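Local coordinates for protein alpha-galactosidase (Umbelopsis vinacea, PDB 3A5V) that hydrolyses terminal alpha-galactosidic bonds as a tetrameric, N-glycosylated enzyme of glycoside hydrolase family 27, at residues A106-G109 against Y110-I113; K141-Y144 against D145-K148; T280-E283 against I284-K288; G247-N250 against Q251-R255; A339-D342 against D343-V346. All coordinates share one frame; numbering follows the deposited sequence.

Interaction 1: residues A106-G109 against Y110-I113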
loop_
_atom_site.group_PDB
_atom_site.type_symbol
_atom_site.label_atom_id
_atom_site.label_comp_id
_atom_site.label_asym_id
_atom_site.label_seq_id
_atom_site.Cartn_x
_atom_site.Cartn_y
_atom_site.Cartn_z
ATOM N N ALA A 106 -19.946 13.944 18.585
ATOM C CA ALA A 106 -18.952 14.681 17.790
ATOM C C ALA A 106 -19.602 15.362 16.561
ATOM O O ALA A 106 -20.825 15.381 16.440
ATOM C CB ALA A 106 -17.809 13.745 17.379
ATOM N N SER A 107 -18.787 15.915 15.659
ATOM C CA SER A 107 -19.264 16.969 14.754
ATOM C C SER A 107 -19.511 16.618 13.286
ATOM O O SER A 107 -19.919 17.503 12.527
ATOM C CB SER A 107 -18.321 18.186 14.821
ATOM O OG SER A 107 -18.097 18.583 16.173
ATOM N N LEU A 108 -19.269 15.371 12.866
ATOM C CA LEU A 108 -19.471 15.019 11.446
ATOM C C LEU A 108 -20.917 15.287 11.024
ATOM O O LEU A 108 -21.844 14.744 11.624
ATOM C CB LEU A 108 -19.130 13.548 11.176
ATOM C CG LEU A 108 -19.151 13.080 9.710
ATOM C CD1 LEU A 108 -18.008 13.744 8.928
ATOM C CD2 LEU A 108 -19.055 11.540 9.644
ATOM N N GLY A 109 -21.106 16.116 10.002
ATOM C CA GLY A 109 -22.451 16.463 9.553
ATOM C C GLY A 109 -23.067 17.617 10.330
ATOM O O GLY A 109 -24.124 18.110 9.952
ATOM N N TYR A 110 -22.399 18.057 11.400
ATOM C CA TYR A 110 -22.850 19.202 12.198
ATOM C C TYR A 110 -21.810 20.311 12.225
ATOM O O TYR A 110 -21.806 21.123 13.148
ATOM C CB TYR A 110 -23.148 18.769 13.653
ATOM C CG TYR A 110 -24.344 17.859 13.801
ATOM C CD1 TYR A 110 -24.245 16.499 13.507
ATOM C CD2 TYR A 110 -25.578 18.362 14.235
ATOM C CE1 TYR A 110 -25.353 15.653 13.623
ATOM C CE2 TYR A 110 -26.691 17.532 14.371
ATOM C CZ TYR A 110 -26.567 16.178 14.067
ATOM O OH TYR A 110 -27.651 15.344 14.189
ATOM N N GLU A 111 -20.939 20.359 11.217
ATOM C CA GLU A 111 -19.756 21.229 11.280
ATOM C C GLU A 111 -20.132 22.723 11.404
ATOM O O GLU A 111 -19.570 23.427 12.236
ATOM C CB GLU A 111 -18.823 21.006 10.082
ATOM C CG GLU A 111 -18.174 19.601 10.000
ATOM C CD GLU A 111 -19.035 18.561 9.261
ATOM O OE1 GLU A 111 -20.218 18.856 8.972
ATOM O OE2 GLU A 111 -18.513 17.448 8.974
ATOM N N ASP A 112 -21.073 23.195 10.584
ATOM C CA ASP A 112 -21.491 24.610 10.627
ATOM C C ASP A 112 -22.057 24.991 11.988
ATOM O O ASP A 112 -21.652 25.986 12.582
ATOM C CB ASP A 112 -22.512 24.931 9.525
ATOM C CG ASP A 112 -21.855 25.112 8.165
ATOM O OD1 ASP A 112 -20.608 25.123 8.088
ATOM O OD2 ASP A 112 -22.584 25.248 7.166
ATOM N N ILE A 113 -22.978 24.171 12.468
ATOM C CA ILE A 113 -23.622 24.362 13.765
ATOM C C ILE A 113 -22.605 24.385 14.921
ATOM O O ILE A 113 -22.649 25.278 15.776
ATOM C CB ILE A 113 -24.694 23.281 13.987
ATOM C CG1 ILE A 113 -25.910 23.578 13.075
ATOM C CG2 ILE A 113 -25.122 23.216 15.455
ATOM C CD1 ILE A 113 -26.873 22.399 12.924
#
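A type II beta turn running from S107 to Y110 leads the chain straight into helix 111-121, with Y110 in the N-cap position. The turn is closed by Y110 N donating to S107 O over 2.8 Å, although the amide stands above the carbonyl plane instead of lying on a lone pair. G109 occupies the third turn position at phi 85° and psi -8°, where a side chain would press on the carbonyl oxygen of L108; glycine suits it for that reason. The first residue of the helix then reaches back over the turn. CG of E111 lies beside its own backbone N (chi1 -65°), and a bend at the next bond returns the carboxylate to the loop. There E111 OE2 accepts from G109 N at 3.1 Å in a nearly straight bond that meets the carboxylate from above its plane. The L108 side chain runs alongside E111, pointing the same way, its CD1 3.7 Å from E111 OE2. Putting an alanine at E111 would probably leave G109 N without this acceptor and let the turn move more freely against the helix start. At the Y110 ring, L108 O sits at the edge, 3.5 Å from Y110 CD1; R59 makes a cation-pi contact with the same ring, close to a bound polyether. S107 OG is held by S94 and D114. Behind the turn, L108 rests on R146 and E111 on A153 of helix 140-156, while S107 and E111 both touch Y128 of strand 125-129.

Interaction 2: residues K141-Y144 against D145-K148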
loop_
_atom_site.group_PDB
_atom_site.type_symbol
_atom_site.label_atom_id
_atom_site.label_comp_id
_atom_site.label_asym_id
_atom_site.label_seq_id
_atom_site.Cartn_x
_atom_site.Cartn_y
_atom_site.Cartn_z
ATOM N N LYS A 141 -8.172 12.505 -0.826
ATOM C CA LYS A 141 -9.417 13.218 -1.159
ATOM C C LYS A 141 -10.546 12.986 -0.150
ATOM O O LYS A 141 -11.233 13.934 0.242
ATOM C CB LYS A 141 -9.899 12.878 -2.587
ATOM C CG LYS A 141 -11.154 13.704 -3.044
ATOM C CD LYS A 141 -10.915 15.220 -3.042
ATOM C CE LYS A 141 -12.088 16.001 -3.737
ATOM N NZ LYS A 141 -12.171 17.431 -3.236
ATOM N N LEU A 142 -10.756 11.733 0.259
ATOM C CA LEU A 142 -11.764 11.440 1.303
ATOM C C LEU A 142 -11.492 12.185 2.615
ATOM O O LEU A 142 -12.413 12.789 3.218
ATOM C CB LEU A 142 -11.889 9.923 1.563
ATOM C CG LEU A 142 -12.610 9.078 0.499
ATOM C CD1 LEU A 142 -12.289 7.558 0.662
ATOM C CD2 LEU A 142 -14.107 9.318 0.579
ATOM N N SER A 143 -10.248 12.120 3.084
ATOM C CA SER A 143 -9.900 12.786 4.337
ATOM C C SER A 143 -9.947 14.313 4.163
ATOM O O SER A 143 -10.465 15.027 5.035
ATOM C CB SER A 143 -8.540 12.302 4.865
ATOM O OG SER A 143 -8.634 10.951 5.341
ATOM N N TYR A 144 -9.435 14.804 3.029
ATOM C CA TYR A 144 -9.504 16.240 2.720
ATOM C C TYR A 144 -10.931 16.814 2.807
ATOM O O TYR A 144 -11.149 17.829 3.458
ATOM C CB TYR A 144 -8.918 16.534 1.333
ATOM C CG TYR A 144 -9.016 17.988 0.930
ATOM C CD1 TYR A 144 -10.147 18.470 0.252
ATOM C CD2 TYR A 144 -7.977 18.883 1.210
ATOM C CE1 TYR A 144 -10.249 19.817 -0.133
ATOM C CE2 TYR A 144 -8.070 20.233 0.840
ATOM C CZ TYR A 144 -9.210 20.679 0.156
ATOM O OH TYR A 144 -9.307 21.993 -0.228
ATOM N N ASP A 145 -11.890 16.174 2.138
ATOM C CA ASP A 145 -13.253 16.703 2.097
ATOM C C ASP A 145 -13.884 16.791 3.494
ATOM O O ASP A 145 -14.542 17.785 3.815
ATOM C CB ASP A 145 -14.135 15.888 1.137
ATOM C CG ASP A 145 -13.824 16.177 -0.330
ATOM O OD1 ASP A 145 -13.250 17.249 -0.643
ATOM O OD2 ASP A 145 -14.164 15.328 -1.176
ATOM N N ARG A 146 -13.637 15.778 4.322
ATOM C CA ARG A 146 -14.154 15.736 5.693
ATOM C C ARG A 146 -13.560 16.853 6.570
ATOM O O ARG A 146 -14.295 17.500 7.340
ATOM C CB ARG A 146 -13.902 14.344 6.306
ATOM C CG ARG A 146 -14.462 14.118 7.748
ATOM C CD ARG A 146 -14.551 12.612 8.093
ATOM N NE ARG A 146 -13.317 11.925 7.707
ATOM C CZ ARG A 146 -12.242 11.812 8.480
ATOM N NH1 ARG A 146 -12.242 12.261 9.735
ATOM N NH2 ARG A 146 -11.164 11.207 8.003
ATOM N N TYR A 147 -12.244 17.074 6.454
ATOM C CA TYR A 147 -11.571 18.139 7.221
ATOM C C TYR A 147 -11.828 19.538 6.664
ATOM O O TYR A 147 -11.869 20.507 7.418
ATOM C CB TYR A 147 -10.061 17.849 7.428
ATOM C CG TYR A 147 -9.891 16.788 8.488
ATOM C CD1 TYR A 147 -10.157 17.083 9.825
ATOM C CD2 TYR A 147 -9.567 15.468 8.154
ATOM C CE1 TYR A 147 -10.063 16.103 10.818
ATOM C CE2 TYR A 147 -9.473 14.475 9.149
ATOM C CZ TYR A 147 -9.731 14.805 10.473
ATOM O OH TYR A 147 -9.664 13.853 11.472
ATOM N N LYS A 148 -12.044 19.621 5.357
ATOM C CA LYS A 148 -12.413 20.877 4.689
ATOM C C LYS A 148 -13.810 21.381 5.128
ATOM O O LYS A 148 -14.006 22.596 5.259
ATOM C CB LYS A 148 -12.397 20.648 3.168
ATOM C CG LYS A 148 -12.956 21.780 2.298
ATOM C CD LYS A 148 -11.834 22.627 1.776
ATOM C CE LYS A 148 -12.237 23.386 0.539
ATOM N NZ LYS A 148 -11.103 24.215 0.080
HETATM O O HOH W 1 -8.279 10.800 7.921
#
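Two side-chain pairs four residues apart, K141 with D145 and Y144 with K148, run along one flank of helix 140-156 where it meets another subunit of the tetramer. K141 NZ forms a salt bridge with D145 OD1 at 2.8 Å, using the syn lone pair of the carboxylate; a lysine is long enough to reach an aspartate one turn on. A bend at the second torsion of K141 (chi2 60°) carries its chain across the aspartate, and the methylene CE comes to 3.4 Å from D145 OD2. D145 OD1 also lies in the plane of the Y144 ring, at its edge, 3.5 Å from Y144 CD1. The helix is the crossover of the beta-alpha-beta unit between strands 125-129 and 162-165 of the barrel. With CG anti to the backbone N (chi1 177°), Y144 lies side by side with K148, whose CB sits over one ring face. Tyrosine adds a hydroxyl for the subunit interface, where Y144 OH is hydrogen-bonded to Q134 of a second subunit. K148 is modelled in two conformers; in one its NZ donates to Y144 OH at 2.9 Å, a less certain bond. A phenylalanine in place of Y144 would probably leave that glutamine without its hydroxyl partner and the lysine end freer to turn. On the inner flank a water donates to S143 OG at 2.6 Å and weakly accepts from R146 NH2 at 2.9 Å. D171 holds the same serine, and R146 NE is bound to Q136 O.

Interaction 3: residues T280-E283 against I284-K288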
loop_
_atom_site.group_PDB
_atom_site.type_symbol
_atom_site.label_atom_id
_atom_site.label_comp_id
_atom_site.label_asym_id
_atom_site.label_seq_id
_atom_site.Cartn_x
_atom_site.Cartn_y
_atom_site.Cartn_z
ATOM N N THR A 280 12.877 20.280 38.161
ATOM C CA THR A 280 13.318 19.454 37.039
ATOM C C THR A 280 12.477 19.720 35.773
ATOM O O THR A 280 13.018 19.793 34.661
ATOM C CB THR A 280 13.207 17.967 37.444
ATOM O OG1 THR A 280 13.756 17.801 38.761
ATOM C CG2 THR A 280 13.948 17.056 36.471
ATOM N N THR A 281 11.170 19.870 35.950
ATOM C CA THR A 281 10.284 20.189 34.834
ATOM C C THR A 281 10.543 21.618 34.316
ATOM O O THR A 281 10.609 21.841 33.100
ATOM C CB THR A 281 8.799 19.947 35.207
ATOM O OG1 THR A 281 8.595 18.523 35.357
ATOM C CG2 THR A 281 7.864 20.473 34.107
ATOM N N LYS A 282 10.722 22.572 35.233
ATOM C CA LYS A 282 10.937 23.973 34.824
ATOM C C LYS A 282 12.199 24.092 33.968
ATOM O O LYS A 282 12.225 24.826 32.995
ATOM C CB LYS A 282 11.072 24.889 36.048
ATOM C CG LYS A 282 9.802 25.077 36.874
ATOM C CD LYS A 282 10.077 25.998 38.098
ATOM C CE LYS A 282 8.793 26.230 38.898
ATOM N NZ LYS A 282 9.035 26.960 40.200
ATOM N N GLU A 283 13.250 23.368 34.351
ATOM C CA GLU A 283 14.512 23.377 33.595
ATOM C C GLU A 283 14.287 23.023 32.120
ATOM O O GLU A 283 14.914 23.612 31.225
ATOM C CB GLU A 283 15.515 22.412 34.241
ATOM C CG GLU A 283 16.894 22.428 33.594
ATOM C CD GLU A 283 17.895 21.488 34.266
ATOM O OE1 GLU A 283 17.695 21.115 35.455
ATOM O OE2 GLU A 283 18.879 21.117 33.583
ATOM N N ILE A 284 13.388 22.070 31.872
ATOM C CA ILE A 284 13.096 21.612 30.495
ATOM C C ILE A 284 12.101 22.520 29.736
ATOM O O ILE A 284 12.288 22.824 28.552
ATOM C CB ILE A 284 12.593 20.127 30.472
ATOM C CG1 ILE A 284 13.595 19.164 31.163
ATOM C CG2 ILE A 284 12.258 19.660 29.010
ATOM C CD1 ILE A 284 15.039 19.149 30.558
ATOM N N ILE A 285 11.045 22.967 30.411
ATOM C CA ILE A 285 9.971 23.669 29.689
ATOM C C ILE A 285 10.045 25.203 29.771
ATOM O O ILE A 285 9.253 25.892 29.121
ATOM C CB ILE A 285 8.557 23.152 30.072
ATOM C CG1 ILE A 285 8.162 23.593 31.500
ATOM C CG2 ILE A 285 8.466 21.593 29.858
ATOM C CD1 ILE A 285 6.719 23.221 31.904
ATOM N N MET A 286 10.965 25.737 30.577
ATOM C CA MET A 286 11.014 27.197 30.753
ATOM C C MET A 286 12.325 27.816 30.310
ATOM O O MET A 286 12.734 28.863 30.831
ATOM C CB MET A 286 10.705 27.607 32.209
ATOM C CG MET A 286 9.348 27.118 32.732
ATOM S SD MET A 286 9.061 27.819 34.388
ATOM C CE MET A 286 7.440 27.158 34.784
ATOM N N ASN A 287 12.984 27.180 29.350
ATOM C CA ASN A 287 14.258 27.694 28.862
ATOM C C ASN A 287 13.982 28.571 27.644
ATOM O O ASN A 287 13.656 28.062 26.574
ATOM C CB ASN A 287 15.206 26.527 28.528
ATOM C CG ASN A 287 16.586 26.994 28.053
ATOM O OD1 ASN A 287 16.696 27.940 27.270
ATOM N ND2 ASN A 287 17.641 26.318 28.517
ATOM N N LYS A 288 14.107 29.886 27.807
ATOM C CA LYS A 288 13.766 30.833 26.733
ATOM C C LYS A 288 14.563 30.629 25.457
ATOM O O LYS A 288 14.062 30.917 24.385
ATOM C CB LYS A 288 13.937 32.301 27.194
ATOM C CG LYS A 288 12.988 32.703 28.338
ATOM C CD LYS A 288 13.312 34.130 28.828
ATOM C CE LYS A 288 12.535 34.465 30.084
ATOM N NZ LYS A 288 12.796 35.915 30.426
HETATM O O HOH W 2 17.314 24.717 31.046
#
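T280 opens the contact with its carbonyl: T280 O lies 3.6 Å from CG1 of I284, a branched apolar residue whose side chain packs back along the helix. T281 does more. Its carbonyl oxygen takes the regular helical bond from I285 N at 2.9 Å, and I284 N adds a weak, bent one. I285 CG1 sits between its own backbone N and carbonyl carbon (chi1 72°), close to T281 O, and the chain ends with CD1 of I285 on CG2 of T281 at 3.7 Å, the two side chains slanting across each other. K282 O accepts from M286 N over 2.9 Å, the last such bond before M286 leaves helical geometry. The lysine and methionine chains, both extended, run side by side, with K282 CG 3.8 Å from M286 SD; flexible methylenes of the exposed lysine lie along the methionine sulfur beside a bound polyether. At E283 a water donates to E283 O at 2.6 Å and accepts from N287 ND2 at 3.0 Å. N287 is the N-cap of helix 288-294, its OD1 accepting from V290 N, and its ND2 is also bound to L363 O. The short helix 279-285 thereby hands over to the next one, while I284 and I285 pack on Y258 of helix 251-263, and L40 of helix 40-43 lies against I285 and M286.

Interaction 4: residues G247-N250 against Q251-R255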
loop_
_atom_site.group_PDB
_atom_site.type_symbol
_atom_site.label_atom_id
_atom_site.label_comp_id
_atom_site.label_asym_id
_atom_site.label_seq_id
_atom_site.Cartn_x
_atom_site.Cartn_y
_atom_site.Cartn_z
ATOM N N GLY A 247 6.672 11.409 34.536
ATOM C CA GLY A 247 7.414 10.459 35.385
ATOM C C GLY A 247 7.893 9.158 34.745
ATOM O O GLY A 247 8.707 8.456 35.332
ATOM N N GLY A 248 7.382 8.832 33.556
ATOM C CA GLY A 248 7.747 7.580 32.863
ATOM C C GLY A 248 9.046 7.692 32.066
ATOM O O GLY A 248 9.529 6.704 31.523
ATOM N N MET A 249 9.599 8.904 31.980
ATOM C CA MET A 249 10.923 9.125 31.396
ATOM C C MET A 249 11.826 9.831 32.413
ATOM O O MET A 249 11.332 10.485 33.323
ATOM C CB MET A 249 10.819 9.989 30.123
ATOM C CG MET A 249 10.032 9.346 28.980
ATOM S SD MET A 249 10.114 10.346 27.468
ATOM C CE MET A 249 8.385 10.739 27.193
ATOM N N ASN A 250 13.143 9.699 32.246
ATOM C CA ASN A 250 14.111 10.449 33.065
ATOM C C ASN A 250 14.354 11.852 32.481
ATOM O O ASN A 250 13.795 12.188 31.428
ATOM C CB ASN A 250 15.417 9.650 33.270
ATOM C CG ASN A 250 16.219 9.465 31.981
ATOM O OD1 ASN A 250 16.264 10.350 31.133
ATOM N ND2 ASN A 250 16.892 8.315 31.857
ATOM N N GLN A 251 15.146 12.684 33.164
ATOM C CA GLN A 251 15.318 14.060 32.710
ATOM C C GLN A 251 15.986 14.183 31.326
ATOM O O GLN A 251 15.576 15.019 30.519
ATOM C CB GLN A 251 15.994 14.980 33.744
ATOM C CG GLN A 251 15.628 16.461 33.498
ATOM C CD GLN A 251 16.598 17.454 34.130
ATOM O OE1 GLN A 251 17.765 17.152 34.341
ATOM N NE2 GLN A 251 16.112 18.658 34.411
ATOM N N GLU A 252 17.013 13.377 31.066
ATOM C CA GLU A 252 17.686 13.442 29.759
ATOM C C GLU A 252 16.756 12.976 28.625
ATOM O O GLU A 252 16.786 13.526 27.511
ATOM C CB GLU A 252 19.009 12.653 29.762
ATOM C CG GLU A 252 20.125 13.294 30.653
ATOM C CD GLU A 252 20.354 14.788 30.382
ATOM O OE1 GLU A 252 20.361 15.197 29.208
ATOM O OE2 GLU A 252 20.510 15.570 31.356
ATOM N N GLU A 253 15.938 11.964 28.901
ATOM C CA GLU A 253 14.907 11.547 27.933
ATOM C C GLU A 253 13.896 12.665 27.636
ATOM O O GLU A 253 13.582 12.896 26.482
ATOM C CB GLU A 253 14.189 10.290 28.414
ATOM C CG GLU A 253 15.065 9.050 28.305
ATOM C CD GLU A 253 14.495 7.826 29.023
ATOM O OE1 GLU A 253 13.619 7.954 29.913
ATOM O OE2 GLU A 253 14.951 6.724 28.685
ATOM N N TYR A 254 13.384 13.343 28.675
ATOM C CA TYR A 254 12.513 14.516 28.475
ATOM C C TYR A 254 13.223 15.645 27.741
ATOM O O TYR A 254 12.602 16.354 26.930
ATOM C CB TYR A 254 11.954 15.061 29.799
ATOM C CG TYR A 254 10.853 14.199 30.380
ATOM C CD1 TYR A 254 9.863 13.639 29.551
ATOM C CD2 TYR A 254 10.802 13.934 31.759
ATOM C CE1 TYR A 254 8.847 12.828 30.082
ATOM C CE2 TYR A 254 9.786 13.122 32.308
ATOM C CZ TYR A 254 8.820 12.577 31.464
ATOM O OH TYR A 254 7.835 11.768 32.007
ATOM N N ARG A 255 14.512 15.835 28.035
ATOM C CA ARG A 255 15.255 16.872 27.330
ATOM C C ARG A 255 15.309 16.564 25.829
ATOM O O ARG A 255 15.168 17.460 24.992
ATOM C CB ARG A 255 16.670 17.038 27.908
ATOM C CG ARG A 255 17.395 18.269 27.351
ATOM C CD ARG A 255 18.886 18.240 27.691
ATOM N NE ARG A 255 19.142 18.037 29.120
ATOM C CZ ARG A 255 18.989 18.965 30.062
ATOM N NH1 ARG A 255 18.541 20.188 29.754
ATOM N NH2 ARG A 255 19.279 18.663 31.330
HETATM O O HOH W 3 11.066 6.012 29.181
#
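Y254 OH takes a bond from G247 N at 2.8 Å and a weak one from M249 N at 3.4 Å, and is also hydrogen-bonded to D192 OD1. The phenol thus holds the loop just before helix 251-263, whose start is closed by a capping box between N250 and E253. In one arm N250 OD1 accepts from E253 N at 2.8 Å, nearly straight and close to the direction of the amide C=O. CG of N250 lies between its own backbone N and carbonyl carbon (chi1 67°), which brings its OD1 to the E253 N-H in the first turn, as asparagine commonly does at an N-cap. In the other arm E253 OE1 accepts from N250 N at 3.0 Å, met on its anti side and somewhat out of the carboxylate plane. Amide and carboxylate are stacked, their planes 24° apart. The second carboxylate oxygen, E253 OE2, is bound to H383 ND1, giving the glutamate a further partner. G247, at a positive phi of 109°, makes a bend that only glycine takes comfortably. M249 packs on one face of the tyrosine ring: its CB makes a CH-pi contact over that face, 3.6 Å from the Y254 centroid, and its SD adds an oblique Met-aromatic contact 4.6 Å from that same centroid.

Interaction 5: residues A339-D342 against D343-V346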
loop_
_atom_site.group_PDB
_atom_site.type_symbol
_atom_site.label_atom_id
_atom_site.label_comp_id
_atom_site.label_asym_id
_atom_site.label_seq_id
_atom_site.Cartn_x
_atom_site.Cartn_y
_atom_site.Cartn_z
ATOM N N ALA A 339 30.129 16.351 15.069
ATOM C CA ALA A 339 29.485 16.959 13.903
ATOM C C ALA A 339 30.557 17.724 13.136
ATOM O O ALA A 339 31.305 18.497 13.737
ATOM C CB ALA A 339 28.378 17.914 14.333
ATOM N N THR A 340 30.638 17.493 11.830
ATOM C CA THR A 340 31.592 18.210 10.987
ATOM C C THR A 340 30.855 19.370 10.297
ATOM O O THR A 340 29.635 19.341 10.160
ATOM C CB THR A 340 32.202 17.300 9.911
ATOM O OG1 THR A 340 31.218 17.014 8.912
ATOM C CG2 THR A 340 32.690 15.962 10.527
ATOM N N TRP A 341 31.607 20.382 9.879
ATOM C CA TRP A 341 31.045 21.528 9.173
ATOM C C TRP A 341 30.433 21.063 7.848
ATOM O O TRP A 341 29.376 21.574 7.438
ATOM C CB TRP A 341 32.147 22.578 8.917
ATOM C CG TRP A 341 32.520 23.537 10.090
ATOM C CD1 TRP A 341 33.091 24.784 9.959
ATOM C CD2 TRP A 341 32.367 23.322 11.516
ATOM N NE1 TRP A 341 33.307 25.345 11.201
ATOM C CE2 TRP A 341 32.863 24.477 12.169
ATOM C CE3 TRP A 341 31.856 22.265 12.304
ATOM C CZ2 TRP A 341 32.860 24.610 13.570
ATOM C CZ3 TRP A 341 31.841 22.397 13.686
ATOM C CH2 TRP A 341 32.351 23.560 14.314
ATOM N N ASP A 342 31.082 20.100 7.172
ATOM C CA ASP A 342 30.547 19.622 5.897
ATOM C C ASP A 342 29.189 18.918 6.080
ATOM O O ASP A 342 28.353 18.952 5.177
ATOM C CB ASP A 342 31.532 18.717 5.141
ATOM C CG ASP A 342 32.698 19.502 4.536
ATOM O OD1 ASP A 342 32.634 20.762 4.463
ATOM O OD2 ASP A 342 33.676 18.851 4.139
ATOM N N ASP A 343 28.991 18.262 7.219
ATOM C CA ASP A 343 27.690 17.640 7.494
ATOM C C ASP A 343 26.644 18.672 7.914
ATOM O O ASP A 343 25.518 18.632 7.421
ATOM C CB ASP A 343 27.817 16.564 8.552
ATOM C CG ASP A 343 28.395 15.263 7.984
ATOM O OD1 ASP A 343 28.272 15.009 6.756
ATOM O OD2 ASP A 343 28.964 14.511 8.773
ATOM N N ILE A 344 27.019 19.582 8.813
ATOM C CA ILE A 344 26.097 20.628 9.292
ATOM C C ILE A 344 25.492 21.430 8.127
ATOM O O ILE A 344 24.280 21.727 8.132
ATOM C CB ILE A 344 26.768 21.551 10.350
ATOM C CG1 ILE A 344 27.068 20.738 11.628
ATOM C CG2 ILE A 344 25.866 22.780 10.694
ATOM C CD1 ILE A 344 28.122 21.385 12.573
ATOM N N TRP A 345 26.336 21.768 7.141
ATOM C CA TRP A 345 25.896 22.487 5.935
ATOM C C TRP A 345 25.942 21.605 4.661
ATOM O O TRP A 345 26.260 22.090 3.561
ATOM C CB TRP A 345 26.705 23.797 5.758
ATOM C CG TRP A 345 26.352 24.800 6.838
ATOM C CD1 TRP A 345 25.250 25.600 6.874
ATOM C CD2 TRP A 345 27.082 25.071 8.036
ATOM N NE1 TRP A 345 25.251 26.367 8.012
ATOM C CE2 TRP A 345 26.362 26.065 8.748
ATOM C CE3 TRP A 345 28.278 24.576 8.582
ATOM C CZ2 TRP A 345 26.790 26.570 9.976
ATOM C CZ3 TRP A 345 28.709 25.074 9.809
ATOM C CH2 TRP A 345 27.967 26.075 10.489
ATOM N N VAL A 346 25.598 20.321 4.809
ATOM C CA VAL A 346 25.632 19.381 3.675
ATOM C C VAL A 346 24.900 19.883 2.412
ATOM O O VAL A 346 25.413 19.715 1.309
ATOM C CB VAL A 346 25.153 17.926 4.062
ATOM C CG1 VAL A 346 23.697 17.906 4.593
ATOM C CG2 VAL A 346 25.350 16.929 2.887
HETATM O O HOH W 4 28.524 16.240 4.222
#
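From its CB, 3.9 Å from W341 O, the W345 side chain runs back along the short helix 341-344 beside W341. With CG beside its own backbone N (chi1 -69°), the indole reaches the preceding turn: CE3 of W345 comes to 3.4 Å from W341 O, which lies at the ring edge, and CZ3 stands over one face of the W341 ring, 4.1 Å from W341 CG. The planes are 81° apart, a T-shaped stack with the edge of W345 toward the face of W341. On one face of the W345 ring sits I344 CG2. The other branch of I344 ends in CD1, 3.8 Å from W341 CE3 and 3.9 Å from A339 CB, so a branched isoleucine can touch both tryptophans. The helix starts at T340, the N-cap, whose OG1 accepts from D343 N at 3.1 Å; threonine can offer its hydroxyl there while ending the strand. A water donates to D343 OD1 at 2.8 Å. These residues follow strand 335-340 in the C-terminal beta sandwich: A339 and I344 face strand 322-329, both tryptophans touch I358 of strand 358-362, and W341 NE1 is bound to R356 O.

Along the chain the five contacts are met in series, none nesting in or crossing another: interaction 1, interaction 2, interaction 4, interaction 3, then interaction 5. Each is local, joining neighbouring residues at a turn, within a helix, at a helix start or at a helix end. The first two follow successive barrel strands and touch through L108 CD1 and R146 CD, 3.7 Å apart, so the turn before helix 111-121 rests on helix 140-156. Interactions 4 and 3 meet on the opposite side of the chain's centre from interaction 1, E283 bonding Q251 and pairing weakly with R255. Interaction 5 stands apart in the C-terminal sandwich, its centre about 29 Å from those of interactions 3 and 4.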